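Local coordinates for protein DNA polymerase (Bacillus phage phi29, PDB 1XHX) that replicates viral DNA by protein-primed, strand-displacing synthesis with high processivity and fidelity, at residues E486-R491 / D503-E508; C290-K295 / K317-E322. The protein carries 2 engineered substitutions. One frame throughout, in Å; residues are numbered along the deposited sequence.

Contact 1. Residues E486-R491 / D503-E508; sequences ESTFKR and DIYMKE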
ATOM      1  N   GLU A 486      -0.153 -21.268   7.381  1.00 34.52           N
ATOM      2  CA  GLU A 486       1.082 -20.690   6.892  1.00 36.17           C
ATOM      3  C   GLU A 486       2.345 -21.123   7.619  1.00 36.31           C
ATOM      4  O   GLU A 486       3.368 -21.370   6.988  1.00 33.76           O
ATOM      5  CB  GLU A 486       0.982 -19.159   6.916  1.00 46.77           C
ATOM      6  CG  GLU A 486       2.232 -18.455   6.399  1.00 68.22           C
ATOM      7  CD  GLU A 486       2.093 -16.945   6.371  1.00 82.74           C
ATOM      8  OE1 GLU A 486       1.888 -16.342   7.448  1.00 89.33           O
ATOM      9  OE2 GLU A 486       2.189 -16.360   5.268  1.00 90.76           O
ATOM     10  N   SER A 487       2.286 -21.205   8.943  1.00 36.33           N
ATOM     11  CA  SER A 487       3.472 -21.589   9.695  1.00 30.13           C
ATOM     12  C   SER A 487       3.175 -22.043  11.114  1.00 31.52           C
ATOM     13  O   SER A 487       2.064 -21.865  11.631  1.00 34.02           O
ATOM     14  CB  SER A 487       4.458 -20.426   9.729  1.00 25.28           C
ATOM     15  OG  SER A 487       3.907 -19.323  10.427  1.00 34.94           O
ATOM     16  N   THR A 488       4.186 -22.644  11.731  1.00 29.00           N
ATOM     17  CA  THR A 488       4.092 -23.148  13.092  1.00 30.18           C
ATOM     18  C   THR A 488       5.358 -22.716  13.816  1.00 28.43           C
ATOM     19  O   THR A 488       6.460 -22.919  13.311  1.00 35.20           O
ATOM     20  CB  THR A 488       4.006 -24.684  13.103  1.00 30.27           C
ATOM     21  OG1 THR A 488       2.880 -25.098  12.323  1.00 31.42           O
ATOM     22  CG2 THR A 488       3.848 -25.206  14.531  1.00 31.48           C
ATOM     23  N   PHE A 489       5.205 -22.118  14.991  1.00 27.28           N
ATOM     24  CA  PHE A 489       6.362 -21.658  15.737  1.00 30.83           C
ATOM     25  C   PHE A 489       6.533 -22.363  17.078  1.00 31.76           C
ATOM     26  O   PHE A 489       5.565 -22.822  17.689  1.00 33.45           O
ATOM     27  CB  PHE A 489       6.308 -20.134  15.920  1.00 29.11           C
ATOM     28  CG  PHE A 489       5.057 -19.636  16.599  1.00 30.25           C
ATOM     29  CD1 PHE A 489       4.914 -19.721  17.985  1.00 32.87           C
ATOM     30  CD2 PHE A 489       4.037 -19.044  15.858  1.00 26.03           C
ATOM     31  CE1 PHE A 489       3.770 -19.212  18.624  1.00 33.92           C
ATOM     32  CE2 PHE A 489       2.895 -18.536  16.486  1.00 31.67           C
ATOM     33  CZ  PHE A 489       2.762 -18.620  17.870  1.00 31.84           C
ATOM     34  N   LYS A 490       7.786 -22.450  17.507  1.00 31.74           N
ATOM     35  CA  LYS A 490       8.180 -23.109  18.742  1.00 34.89           C
ATOM     36  C   LYS A 490       8.068 -22.142  19.911  1.00 36.54           C
ATOM     37  O   LYS A 490       7.897 -22.554  21.056  1.00 34.39           O
ATOM     38  CB  LYS A 490       9.617 -23.621  18.595  1.00 37.19           C
ATOM     39  CG  LYS A 490      10.143 -24.421  19.770  1.00 45.39           C
ATOM     40  CD  LYS A 490      11.578 -24.864  19.509  1.00 50.95           C
ATOM     41  CE  LYS A 490      12.114 -25.746  20.633  1.00 60.98           C
ATOM     42  NZ  LYS A 490      11.340 -27.019  20.785  1.00 60.62           N
ATOM     43  N   ARG A 491       8.183 -20.852  19.613  1.00 33.64           N
ATOM     44  CA  ARG A 491       8.054 -19.821  20.630  1.00 33.01           C
ATOM     45  C   ARG A 491       7.940 -18.454  19.980  1.00 36.58           C
ATOM     46  O   ARG A 491       8.389 -18.248  18.851  1.00 40.08           O
ATOM     47  CB  ARG A 491       9.233 -19.846  21.592  1.00 37.17           C
ATOM     48  CG  ARG A 491      10.555 -19.481  20.981  1.00 42.40           C
ATOM     49  CD  ARG A 491      11.553 -19.191  22.085  1.00 45.01           C
ATOM     50  NE  ARG A 491      12.886 -18.936  21.555  1.00 48.65           N
ATOM     51  CZ  ARG A 491      13.897 -18.469  22.277  1.00 50.13           C
ATOM     52  NH1 ARG A 491      13.724 -18.201  23.565  1.00 49.85           N
ATOM     53  NH2 ARG A 491      15.079 -18.277  21.707  1.00 50.29           N
ATOM     54  N   ASP A 503      10.043 -18.100  16.345  1.00 39.81           N
ATOM     55  CA  ASP A 503      11.047 -19.081  15.961  1.00 37.96           C
ATOM     56  C   ASP A 503      10.252 -20.101  15.165  1.00 35.17           C
ATOM     57  O   ASP A 503       9.633 -20.997  15.732  1.00 37.29           O
ATOM     58  CB  ASP A 503      11.685 -19.765  17.180  1.00 44.81           C
ATOM     59  CG  ASP A 503      12.868 -18.990  17.743  1.00 47.56           C
ATOM     60  OD1 ASP A 503      13.557 -18.292  16.965  1.00 49.32           O
ATOM     61  OD2 ASP A 503      13.123 -19.096  18.961  1.00 47.77           O
ATOM     62  N   ILE A 504      10.255 -19.947  13.849  1.00 39.29           N
ATOM     63  CA  ILE A 504       9.493 -20.816  12.960  1.00 36.55           C
ATOM     64  C   ILE A 504      10.149 -22.158  12.641  1.00 39.51           C
ATOM     65  O   ILE A 504      11.341 -22.223  12.341  1.00 37.86           O
ATOM     66  CB  ILE A 504       9.222 -20.094  11.623  1.00 35.87           C
ATOM     67  CG1 ILE A 504       8.681 -18.689  11.893  1.00 40.28           C
ATOM     68  CG2 ILE A 504       8.260 -20.896  10.750  1.00 32.64           C
ATOM     69  CD1 ILE A 504       7.283 -18.662  12.474  1.00 55.95           C
ATOM     70  N   TYR A 505       9.365 -23.230  12.704  1.00 35.96           N
ATOM     71  CA  TYR A 505       9.872 -24.552  12.361  1.00 35.15           C
ATOM     72  C   TYR A 505      10.095 -24.565  10.850  1.00 35.42           C
ATOM     73  O   TYR A 505       9.171 -24.265  10.093  1.00 33.60           O
ATOM     74  CB  TYR A 505       8.855 -25.643  12.697  1.00 34.28           C
ATOM     75  CG  TYR A 505       8.673 -25.929  14.165  1.00 37.20           C
ATOM     76  CD1 TYR A 505       7.581 -25.415  14.867  1.00 34.07           C
ATOM     77  CD2 TYR A 505       9.582 -26.740  14.853  1.00 33.47           C
ATOM     78  CE1 TYR A 505       7.396 -25.699  16.216  1.00 37.22           C
ATOM     79  CE2 TYR A 505       9.408 -27.028  16.199  1.00 29.96           C
ATOM     80  CZ  TYR A 505       8.315 -26.506  16.876  1.00 41.44           C
ATOM     81  OH  TYR A 505       8.152 -26.774  18.215  1.00 44.30           O
ATOM     82  N   MET A 506      11.303 -24.915  10.414  1.00 33.15           N
ATOM     83  CA  MET A 506      11.614 -24.965   8.986  1.00 36.77           C
ATOM     84  C   MET A 506      12.173 -26.337   8.595  1.00 43.26           C
ATOM     85  O   MET A 506      12.885 -26.974   9.373  1.00 42.52           O
ATOM     86  CB  MET A 506      12.647 -23.887   8.629  1.00 39.54           C
ATOM     87  CG  MET A 506      12.263 -22.455   9.000  1.00 38.89           C
ATOM     88  SD  MET A 506      10.818 -21.837   8.105  1.00 50.02           S
ATOM     89  CE  MET A 506      11.519 -21.552   6.454  1.00 51.29           C
ATOM     90  N   LYS A 507      11.845 -26.787   7.390  1.00 47.25           N
ATOM     91  CA  LYS A 507      12.336 -28.064   6.891  1.00 56.51           C
ATOM     92  C   LYS A 507      12.890 -27.902   5.475  1.00 63.97           C
ATOM     93  O   LYS A 507      12.415 -27.068   4.702  1.00 63.71           O
ATOM     94  CB  LYS A 507      11.221 -29.113   6.899  1.00 52.85           C
ATOM     95  CG  LYS A 507      10.062 -28.802   5.979  1.00 57.53           C
ATOM     96  CD  LYS A 507       9.038 -29.919   6.003  1.00 59.42           C
ATOM     97  CE  LYS A 507       7.854 -29.597   5.107  1.00 67.69           C
ATOM     98  NZ  LYS A 507       6.786 -30.637   5.175  1.00 74.09           N
ATOM     99  N   GLU A 508      13.901 -28.701   5.145  1.00 74.12           N
ATOM    100  CA  GLU A 508      14.529 -28.652   3.829  1.00 81.53           C
ATOM    101  C   GLU A 508      13.797 -29.495   2.795  1.00 84.29           C
ATOM    102  O   GLU A 508      13.483 -30.658   3.039  1.00 85.30           O
ATOM    103  CB  GLU A 508      15.981 -29.125   3.917  1.00 87.84           C
ATOM    104  CG  GLU A 508      16.919 -28.141   4.597  1.00103.05           C
ATOM    105  CD  GLU A 508      18.348 -28.661   4.696  1.00111.59           C
ATOM    106  OE1 GLU A 508      18.751 -29.466   3.827  1.00113.23           O
ATOM    107  OE2 GLU A 508      19.073 -28.253   5.632  1.00115.80           O
TER
HETATM  108  O   HOH W   1       6.233 -23.491   9.899  1.00 28.37           O

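Contact 2. Residues C290-K295 / K317-E322; sequences CEFELK and KSSGGE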
ATOM      1  N   CYS A 290     -25.567   5.225  20.514  1.00 34.66           N
ATOM      2  CA  CYS A 290     -25.800   4.311  21.613  1.00 37.76           C
ATOM      3  C   CYS A 290     -24.606   4.148  22.533  1.00 37.88           C
ATOM      4  O   CYS A 290     -23.532   4.718  22.315  1.00 37.54           O
ATOM      5  CB  CYS A 290     -26.156   2.920  21.067  1.00 35.59           C
ATOM      6  SG  CYS A 290     -24.781   2.096  20.208  1.00 43.94           S
ATOM      7  N   GLU A 291     -24.826   3.349  23.568  1.00 30.46           N
ATOM      8  CA  GLU A 291     -23.779   2.980  24.494  1.00 37.76           C
ATOM      9  C   GLU A 291     -23.624   1.473  24.297  1.00 37.63           C
ATOM     10  O   GLU A 291     -24.577   0.796  23.897  1.00 32.72           O
ATOM     11  CB  GLU A 291     -24.133   3.347  25.946  1.00 40.80           C
ATOM     12  CG  GLU A 291     -24.180   4.847  26.194  1.00 46.30           C
ATOM     13  CD  GLU A 291     -24.693   5.231  27.578  1.00 52.05           C
ATOM     14  OE1 GLU A 291     -25.924   5.371  27.754  1.00 53.00           O
ATOM     15  OE2 GLU A 291     -23.860   5.389  28.496  1.00 49.51           O
ATOM     16  N   PHE A 292     -22.446   0.939  24.591  1.00 38.09           N
ATOM     17  CA  PHE A 292     -22.239  -0.490  24.412  1.00 36.85           C
ATOM     18  C   PHE A 292     -21.308  -1.092  25.459  1.00 36.08           C
ATOM     19  O   PHE A 292     -20.500  -0.389  26.069  1.00 36.49           O
ATOM     20  CB  PHE A 292     -21.722  -0.763  22.990  1.00 28.00           C
ATOM     21  CG  PHE A 292     -20.528   0.064  22.613  1.00 28.78           C
ATOM     22  CD1 PHE A 292     -19.254  -0.307  23.018  1.00 27.50           C
ATOM     23  CD2 PHE A 292     -20.681   1.222  21.867  1.00 26.21           C
ATOM     24  CE1 PHE A 292     -18.148   0.468  22.696  1.00 35.00           C
ATOM     25  CE2 PHE A 292     -19.583   2.005  21.538  1.00 35.20           C
ATOM     26  CZ  PHE A 292     -18.310   1.625  21.950  1.00 34.26           C
ATOM     27  N   GLU A 293     -21.440  -2.400  25.661  1.00 34.71           N
ATOM     28  CA  GLU A 293     -20.638  -3.127  26.634  1.00 36.14           C
ATOM     29  C   GLU A 293     -20.241  -4.474  26.028  1.00 32.69           C
ATOM     30  O   GLU A 293     -21.101  -5.247  25.628  1.00 37.51           O
ATOM     31  CB  GLU A 293     -21.467  -3.345  27.900  1.00 43.47           C
ATOM     32  CG  GLU A 293     -20.671  -3.555  29.178  1.00 63.74           C
ATOM     33  CD  GLU A 293     -19.798  -2.360  29.530  1.00 73.27           C
ATOM     34  OE1 GLU A 293     -20.235  -1.208  29.314  1.00 76.23           O
ATOM     35  OE2 GLU A 293     -18.677  -2.574  30.038  1.00 81.31           O
ATOM     36  N   LEU A 294     -18.941  -4.753  25.963  1.00 32.53           N
ATOM     37  CA  LEU A 294     -18.453  -6.004  25.386  1.00 32.45           C
ATOM     38  C   LEU A 294     -18.979  -7.229  26.117  1.00 34.37           C
ATOM     39  O   LEU A 294     -18.855  -7.329  27.336  1.00 37.90           O
ATOM     40  CB  LEU A 294     -16.924  -6.028  25.391  1.00 33.82           C
ATOM     41  CG  LEU A 294     -16.246  -7.269  24.795  1.00 35.49           C
ATOM     42  CD1 LEU A 294     -16.673  -7.445  23.349  1.00 36.32           C
ATOM     43  CD2 LEU A 294     -14.731  -7.114  24.872  1.00 36.36           C
ATOM     44  N   LYS A 295     -19.567  -8.158  25.369  1.00 32.52           N
ATOM     45  CA  LYS A 295     -20.107  -9.383  25.958  1.00 39.32           C
ATOM     46  C   LYS A 295     -18.970 -10.284  26.407  1.00 43.55           C
ATOM     47  O   LYS A 295     -17.923 -10.337  25.773  1.00 47.67           O
ATOM     48  CB  LYS A 295     -20.981 -10.132  24.945  1.00 41.03           C
ATOM     49  CG  LYS A 295     -22.303  -9.446  24.617  1.00 35.96           C
ATOM     50  CD  LYS A 295     -23.050 -10.202  23.526  1.00 39.46           C
ATOM     51  CE  LYS A 295     -24.459  -9.662  23.337  1.00 42.74           C
ATOM     52  NZ  LYS A 295     -25.137 -10.258  22.160  1.00 48.73           N
ATOM     53  N   LYS A 317     -13.989  -1.743  24.699  1.00 48.17           N
ATOM     54  CA  LYS A 317     -14.706  -2.768  25.448  1.00 49.73           C
ATOM     55  C   LYS A 317     -16.055  -2.196  25.879  1.00 45.03           C
ATOM     56  O   LYS A 317     -17.004  -2.932  26.153  1.00 41.50           O
ATOM     57  CB  LYS A 317     -13.898  -3.196  26.676  1.00 57.53           C
ATOM     58  CG  LYS A 317     -12.556  -3.839  26.339  1.00 71.52           C
ATOM     59  CD  LYS A 317     -11.822  -4.316  27.590  1.00 82.12           C
ATOM     60  CE  LYS A 317     -10.483  -4.963  27.247  1.00 85.02           C
ATOM     61  NZ  LYS A 317      -9.776  -5.470  28.456  1.00 86.03           N
ATOM     62  N   SER A 318     -16.133  -0.873  25.933  1.00 42.32           N
ATOM     63  CA  SER A 318     -17.368  -0.197  26.307  1.00 43.62           C
ATOM     64  C   SER A 318     -17.240   1.277  25.978  1.00 43.27           C
ATOM     65  O   SER A 318     -16.128   1.804  25.892  1.00 40.59           O
ATOM     66  CB  SER A 318     -17.655  -0.366  27.803  1.00 46.30           C
ATOM     67  OG  SER A 318     -17.335   0.811  28.524  1.00 45.16           O
ATOM     68  N   SER A 319     -18.382   1.931  25.785  1.00 41.29           N
ATOM     69  CA  SER A 319     -18.418   3.354  25.474  1.00 38.39           C
ATOM     70  C   SER A 319     -18.020   4.164  26.710  1.00 41.09           C
ATOM     71  O   SER A 319     -17.935   5.396  26.673  1.00 43.68           O
ATOM     72  CB  SER A 319     -19.819   3.744  24.984  1.00 34.34           C
ATOM     73  OG  SER A 319     -20.832   3.095  25.740  1.00 38.70           O
ATOM     74  N   GLY A 320     -17.783   3.450  27.804  1.00 39.10           N
ATOM     75  CA  GLY A 320     -17.356   4.066  29.048  1.00 47.73           C
ATOM     76  C   GLY A 320     -18.075   5.309  29.536  1.00 48.71           C
ATOM     77  O   GLY A 320     -17.437   6.334  29.783  1.00 48.70           O
ATOM     78  N   GLY A 321     -19.394   5.218  29.679  1.00 47.68           N
ATOM     79  CA  GLY A 321     -20.163   6.347  30.164  1.00 54.49           C
ATOM     80  C   GLY A 321     -20.676   7.329  29.128  1.00 61.16           C
ATOM     81  O   GLY A 321     -21.728   7.936  29.325  1.00 64.44           O
ATOM     82  N   GLU A 322     -19.953   7.493  28.027  1.00 63.02           N
ATOM     83  CA  GLU A 322     -20.374   8.434  26.996  1.00 66.40           C
ATOM     84  C   GLU A 322     -21.026   7.795  25.773  1.00 66.12           C
ATOM     85  O   GLU A 322     -20.774   6.635  25.442  1.00 65.25           O
ATOM     86  CB  GLU A 322     -19.185   9.297  26.579  1.00 72.58           C
ATOM     87  CG  GLU A 322     -17.894   8.524  26.429  1.00 86.88           C
ATOM     88  CD  GLU A 322     -16.680   9.424  26.476  1.00 96.70           C
ATOM     89  OE1 GLU A 322     -16.688  10.470  25.790  1.00104.51           O
ATOM     90  OE2 GLU A 322     -15.716   9.083  27.196  1.00101.22           O
TER
HETATM   91  O   HOH W   2     -21.181   3.741  28.180  1.00 49.77           O

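Contact 1. Residues E486-R491 / D503-E508
R491 and D503 lie side by side, pointing the same way, and a salt bridge joins them. NE of R491 donates to OD2 of D503 at 2.6 Å, with the acceptor in the guanidinium plane and that plane turned 32° from the carboxylate. The arginine gets there because its CG sits between the backbone N and the carbonyl carbon (chi1 66°) and the chain then runs extended to NE. The cationic group also meets the ring of F543.

The Y505 ring takes two side chains of the other segment. CG2 of T488 meets its CD1-CE1 side obliquely, 3.8 Å from CD1 of Y505, whereas K490 crosses it at roughly a right angle, its CG 3.5 Å from OH of Y505. That hydroxyl is hydrogen-bonded to E244, and the ring meets Y521 edge to face.

I504 divides its branches: CG2 packs on CB of S487 at 4.0 Å, while CD1 touches CB of F489 at 3.9 Å. The backbones pair antiparallel only briefly, F489 facing I504 as a non-hydrogen-bonded pair, with Y505 N bonded to T488 O, K490 N to D503 O, and D503 N to R491 O. A water accepts from T488 N and can donate to Y505 O.

Such brief pairing fits segment axes set 113° apart. Strand 483-489 is an outermost strand of the catalytic palm sheet; its E486 and S487 both face V247 of strand 245-250, a classic beta bulge. The chain turns a corner at K490, and strand 499-509 belongs to a second sheet, flanked by strands 491-496 and 523-530.

Contact 2. Residues C290-K295 / K317-E322
Three hydrogen bonds fasten residues 317-322, in the loop before strand 324-329, to strand 283-294 in the TPR1 subdomain of phi29 polymerase, and one of them uses a side chain where a strand would offer a carbonyl. L294 N reaches K317 O at 2.7 Å, F292 N reaches S319 OG at 2.9 Å, and S319 N returns a longer bond of 3.2 Å to F292 O. The result is a single bridge, E293 with S318, followed at once by a type I' beta turn from S319 to E322. Its two central residues, G320 and G321, both have positive phi, and E322 N closes the turn on S319 O.

S319 makes most of the links. With its OG held between the backbone N and the carbonyl carbon (chi1 41°), that oxygen accepts the bond from F292 N at an N-H...O angle of 158°. A water joins the same OG to G321 N and to OE2 of E291, tying the turn to the strand a second time. The other carboxylate oxygen of E291, OE1, is bonded to N344 on strand 340-356.

Packing extends outward from there. CB of S319 sits over the face of the F292 ring in a CH-pi contact, 4.0 Å from the centroid and 15° off the normal; S319 N lies over the same face nearer the rim. Loop residues I302 and L316 and Y340 of strand 340-356 also meet at this ring. E293, an exposed residue bent at chi2, brings its carboxylate back over S318, where OE1 comes within 3.1 Å of CB.

In the fold
Both contacts belong to the region responsible for initiation, polymerisation and pyrophosphorolysis, yet they share no sheet. Contact 2 comes first along the chain and is closed before contact 1 opens. Their centres are 39 Å apart and their nearest atoms about 21 Å, so neither touches the other. Contact 2 fixes a loop to strand 283-294, in a peripheral antiparallel sheet with strands 324-329 and 340-356, away from the annotated sites. Contact 1 joins the edge of the sheet that carries D249, a catalytic magnesium ligand, to the neighbouring sheet of strand 499-509. Contact 2 thus lies in TPR1, and contact 1 joins two sheets within the palm.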